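Local coordinates for pyridoxal phosphate homeostasis protein (PDB 3CPG), which probably binds pyridoxal 5'-phosphate and takes part in keeping the cellular supply of this cofactor in balance, at residues R59-G62 against E63-A67. Residues are numbered along the deposited sequence; the frame is centred on the assembly and turned at random.
Sequences RDIG and EIMAA
Asp60 and Glu63 exchange two reciprocal bonds at the start of helix 61-69. Glu63 N reaches Asp60 OD1 at 2.8 Å, nearly straight at the donor. Asp60 N gives its hydrogen to Glu63 OE1, also at 2.8 Å, on the anti side of that carboxylate and 21° out of its plane. Asp60 can turn OD1 onto the helix because its CG sits between the backbone N and the carbonyl carbon (chi1 62°), while Glu63 sends CG back beside its own N. The carboxylate planes stand 63° apart. This pairing defines a capping box with Asp60 as N-cap, and it opens the helix that links strands 51-55 and 75-77 in a beta-alpha-beta unit of the TIM barrel. Asp60 OD1 and Glu63 OE1 lie 3.6 Å apart, a closeness that the Glu63 salt bridges to Lys10 and Arg21 probably offset. A water joins Glu63 OE2 to Arg59 NH1, which is 4.5 Å from Glu63 OE2, too far for a salt bridge. With an alanine here instead of Glu63, Asp60 N would probably lose its acceptor and Lys10 its carboxylate mate. Farther along, Ile61 CG2 packs beside selenomethionine Met65 CG at 4.1 Å.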
# COMPACT_ATOMS: atom_id res chain seq x y z
N ARG A 59 -7.80 3.34 13.27
CA ARG A 59 -6.90 3.87 14.28
C ARG A 59 -6.97 5.39 14.25
O ARG A 59 -7.16 5.98 13.18
CB ARG A 59 -5.46 3.41 14.01
CG ARG A 59 -5.33 1.93 13.69
CD ARG A 59 -5.91 1.04 14.78
NE ARG A 59 -5.87 -0.36 14.36
CZ ARG A 59 -6.19 -1.40 15.13
NH1 ARG A 59 -6.58 -1.22 16.39
NH2 ARG A 59 -6.13 -2.63 14.63
N ASP A 60 -6.81 6.04 15.40
CA ASP A 60 -6.87 7.50 15.41
C ASP A 60 -5.49 8.12 15.18
O ASP A 60 -4.49 7.42 15.12
CB ASP A 60 -7.49 8.04 16.72
CG ASP A 60 -6.69 7.67 17.96
OD1 ASP A 60 -5.45 7.60 17.89
OD2 ASP A 60 -7.33 7.48 19.01
N ILE A 61 -5.47 9.44 15.05
CA ILE A 61 -4.23 10.18 14.80
C ILE A 61 -3.16 9.90 15.85
O ILE A 61 -1.98 9.76 15.52
CB ILE A 61 -4.52 11.70 14.72
CG1 ILE A 61 -5.38 11.98 13.48
CG2 ILE A 61 -3.22 12.49 14.66
CD1 ILE A 61 -5.71 13.45 13.26
N GLY A 62 -3.56 9.84 17.11
CA GLY A 62 -2.58 9.58 18.16
C GLY A 62 -1.92 8.23 17.96
O GLY A 62 -0.70 8.09 18.11
N GLU A 63 -2.72 7.22 17.64
CA GLU A 63 -2.22 5.87 17.42
C GLU A 63 -1.28 5.81 16.22
O GLU A 63 -0.20 5.22 16.28
CB GLU A 63 -3.39 4.90 17.19
CG GLU A 63 -4.23 4.63 18.43
CD GLU A 63 -5.41 3.73 18.14
OE1 GLU A 63 -6.37 4.19 17.48
OE2 GLU A 63 -5.39 2.55 18.56
N ILE A 64 -1.71 6.40 15.12
CA ILE A 64 -0.90 6.40 13.90
C ILE A 64 0.44 7.10 14.11
O ILE A 64 1.47 6.61 13.66
CB ILE A 64 -1.65 7.07 12.74
CG1 ILE A 64 -2.94 6.29 12.46
CG2 ILE A 64 -0.77 7.12 11.49
CD1 ILE A 64 -3.86 6.95 11.45
N MSE A 65 0.42 8.24 14.79
CA MSE A 65 1.66 8.96 15.03
C MSE A 65 2.60 8.20 15.96
O MSE A 65 3.82 8.33 15.87
CB MSE A 65 1.36 10.36 15.57
CG MSE A 65 0.67 11.28 14.54
SE MSE A 65 1.60 11.36 12.85
CE MSE A 65 3.28 11.98 13.48
N ALA A 66 2.04 7.39 16.86
CA ALA A 66 2.87 6.61 17.75
C ALA A 66 3.62 5.60 16.88
O ALA A 66 4.79 5.30 17.12
CB ALA A 66 2.02 5.88 18.80
N ALA A 67 2.94 5.09 15.86
CA ALA A 67 3.55 4.12 14.95
C ALA A 67 4.65 4.78 14.11
O ALA A 67 5.72 4.21 13.92
CB ALA A 67 2.49 3.52 14.04
O HOH W 1 -7.34 0.87 18.11